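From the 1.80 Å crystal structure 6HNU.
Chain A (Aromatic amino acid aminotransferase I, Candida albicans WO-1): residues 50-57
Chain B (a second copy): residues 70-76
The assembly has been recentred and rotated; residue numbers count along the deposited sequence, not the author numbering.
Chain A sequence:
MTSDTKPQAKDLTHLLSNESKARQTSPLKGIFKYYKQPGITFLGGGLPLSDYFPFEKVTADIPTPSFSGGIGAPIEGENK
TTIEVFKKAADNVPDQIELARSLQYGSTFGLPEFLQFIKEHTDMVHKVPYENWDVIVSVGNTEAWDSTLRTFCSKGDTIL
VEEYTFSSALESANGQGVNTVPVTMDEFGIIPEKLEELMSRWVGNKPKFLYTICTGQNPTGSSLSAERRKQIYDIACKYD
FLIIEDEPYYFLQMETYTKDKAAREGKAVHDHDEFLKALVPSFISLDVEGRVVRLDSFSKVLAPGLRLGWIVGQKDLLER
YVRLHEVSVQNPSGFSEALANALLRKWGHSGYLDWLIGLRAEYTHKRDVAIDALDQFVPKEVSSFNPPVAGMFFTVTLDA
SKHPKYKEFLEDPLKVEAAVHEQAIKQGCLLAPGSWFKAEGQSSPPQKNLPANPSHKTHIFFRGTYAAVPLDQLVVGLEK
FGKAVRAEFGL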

# COMPACT_ATOMS: atom_id res chain seq x y z
N SER A 50 21.51 -5.12 5.63
CA SER A 50 21.73 -3.96 4.73
C SER A 50 22.96 -4.18 3.83
O SER A 50 22.95 -3.70 2.68
CB SER A 50 21.77 -2.65 5.52
OG SER A 50 23.09 -2.16 5.76
N ASP A 51 23.94 -4.95 4.29
CA ASP A 51 25.15 -5.35 3.52
C ASP A 51 24.75 -5.88 2.13
O ASP A 51 25.47 -5.57 1.17
CB ASP A 51 25.96 -6.45 4.22
CG ASP A 51 26.47 -6.10 5.61
OD1 ASP A 51 26.00 -5.07 6.18
OD2 ASP A 51 27.34 -6.85 6.12
N TYR A 52 23.67 -6.66 2.02
CA TYR A 52 23.30 -7.30 0.73
C TYR A 52 22.40 -6.41 -0.13
O TYR A 52 22.27 -6.73 -1.33
CB TYR A 52 22.65 -8.67 0.93
CG TYR A 52 23.47 -9.68 1.69
CD1 TYR A 52 24.85 -9.59 1.75
CD2 TYR A 52 22.85 -10.72 2.35
CE1 TYR A 52 25.59 -10.51 2.47
CE2 TYR A 52 23.58 -11.67 3.06
CZ TYR A 52 24.96 -11.57 3.11
OH TYR A 52 25.67 -12.48 3.83
N PHE A 53 21.80 -5.33 0.38
CA PHE A 53 20.89 -4.51 -0.46
C PHE A 53 21.67 -4.15 -1.73
O PHE A 53 22.70 -3.45 -1.65
CB PHE A 53 20.36 -3.26 0.23
CG PHE A 53 19.57 -3.48 1.49
CD1 PHE A 53 19.13 -4.75 1.85
CD2 PHE A 53 19.27 -2.40 2.32
CE1 PHE A 53 18.39 -4.93 3.02
CE2 PHE A 53 18.57 -2.59 3.51
CZ PHE A 53 18.11 -3.85 3.84
N PRO A 54 21.23 -4.61 -2.92
CA PRO A 54 21.99 -4.35 -4.16
C PRO A 54 21.81 -2.96 -4.81
O PRO A 54 21.64 -2.85 -6.01
CB PRO A 54 21.45 -5.43 -5.08
CG PRO A 54 20.01 -5.58 -4.66
CD PRO A 54 20.07 -5.48 -3.15
N PHE A 55 21.84 -1.92 -4.00
CA PHE A 55 21.66 -0.51 -4.43
C PHE A 55 22.65 0.34 -3.65
O PHE A 55 22.48 0.57 -2.45
CB PHE A 55 20.20 -0.06 -4.25
CG PHE A 55 19.14 -0.94 -4.87
CD1 PHE A 55 18.78 -0.78 -6.20
CD2 PHE A 55 18.44 -1.86 -4.10
CE1 PHE A 55 17.81 -1.58 -6.78
CE2 PHE A 55 17.47 -2.66 -4.69
CZ PHE A 55 17.13 -2.49 -6.01
N GLU A 56 23.73 0.73 -4.33
CA GLU A 56 24.84 1.52 -3.74
C GLU A 56 24.41 2.97 -3.69
O GLU A 56 24.89 3.72 -2.85
CB GLU A 56 26.09 1.28 -4.60
CG GLU A 56 27.30 2.11 -4.18
CD GLU A 56 27.60 2.06 -2.70
OE1 GLU A 56 27.26 1.03 -2.09
OE2 GLU A 56 28.13 3.05 -2.17
N LYS A 57 23.55 3.34 -4.63
CA LYS A 57 23.19 4.73 -4.94
C LYS A 57 21.91 4.73 -5.79
O LYS A 57 21.77 3.84 -6.65
CB LYS A 57 24.34 5.34 -5.74
CG LYS A 57 24.24 6.83 -5.98
CD LYS A 57 25.52 7.41 -6.55
CE LYS A 57 25.57 7.40 -8.06
NZ LYS A 57 26.61 8.35 -8.54
N GLY B 70 31.00 -12.49 -4.02
CA GLY B 70 29.95 -12.64 -2.99
C GLY B 70 28.96 -11.49 -3.09
O GLY B 70 29.35 -10.39 -3.53
N ILE B 71 27.69 -11.73 -2.74
CA ILE B 71 26.61 -10.76 -3.07
C ILE B 71 26.75 -9.51 -2.20
O ILE B 71 26.24 -8.45 -2.60
CB ILE B 71 25.21 -11.39 -2.97
CG1 ILE B 71 24.86 -11.85 -1.56
CG2 ILE B 71 25.08 -12.52 -3.99
CD1 ILE B 71 23.39 -12.15 -1.33
N GLY B 72 27.48 -9.63 -1.09
CA GLY B 72 27.80 -8.53 -0.18
C GLY B 72 29.07 -7.78 -0.57
O GLY B 72 29.42 -6.83 0.16
N ALA B 73 29.72 -8.12 -1.69
CA ALA B 73 30.95 -7.42 -2.12
C ALA B 73 30.65 -5.94 -2.34
O ALA B 73 29.60 -5.57 -2.85
CB ALA B 73 31.52 -8.05 -3.36
N PRO B 74 31.61 -5.03 -2.03
CA PRO B 74 31.43 -3.61 -2.34
C PRO B 74 30.98 -3.41 -3.80
O PRO B 74 31.49 -4.05 -4.70
CB PRO B 74 32.83 -3.00 -2.08
CG PRO B 74 33.47 -3.95 -1.09
CD PRO B 74 32.94 -5.32 -1.47
N ILE B 75 29.99 -2.53 -3.99
CA ILE B 75 29.46 -2.20 -5.34
C ILE B 75 30.34 -1.10 -5.90
O ILE B 75 30.07 0.07 -5.60
CB ILE B 75 27.98 -1.78 -5.26
CG1 ILE B 75 27.18 -2.89 -4.58
CG2 ILE B 75 27.44 -1.40 -6.63
CD1 ILE B 75 25.83 -2.41 -4.09
N GLU B 76 31.40 -1.50 -6.59
CA GLU B 76 32.42 -0.58 -7.15
C GLU B 76 33.18 -1.32 -8.24
O GLU B 76 33.11 -2.58 -8.27
CB GLU B 76 33.35 -0.08 -6.04
CG GLU B 76 34.05 -1.19 -5.28
CD GLU B 76 34.87 -0.74 -4.07
OE1 GLU B 76 34.62 0.38 -3.53
OE2 GLU B 76 35.74 -1.53 -3.65
O HOH W 1 28.07 -5.36 1.70
O HOH W 2 26.91 -4.89 -1.24
O HOH W 3 25.08 -6.08 -2.81
O HOH W 4 28.82 -1.16 -1.76

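Where two stretches from two copies of a protein meet without a direct hydrogen bond between them, apolar packing and bridging water can share the work, and this contact is a compact example. Packing comes first. The CD1 methyl of Ile B71 sits over one face of the Tyr A52 ring, 4.1 Å from the ring centroid and 20° off its normal, a CH-pi arrangement that lets a methyl meet the aromatic cloud. Gly B72 takes the ring edge, its CA 3.7 Å from Tyr A52 CD1; an ideal CB here would lie only 3.0 Å from Tyr A52 CE1, so the lack of a side chain permits the close approach. Farther along, Ile B75 points toward chain A and contributes the largest covered area. Its CG2 and CD1 both pack against Glu A56 CB, at 3.6 and 3.7 Å, and CD1 also lies 4.0 Å from Phe A55 N.

Water supplies the polar links. One molecule joins Asp A51 O (2.7 Å) to Gly B72 O (2.5 Å), and another spans Tyr A52 O (3.2 Å) and Ile B71 O (2.6 Å). A further water accepts from Ile B75 N at 2.9 Å and donates to Glu A56 OE1 at 2.7 Å, so the residue pair that packs through carbon is also bridged through solvent.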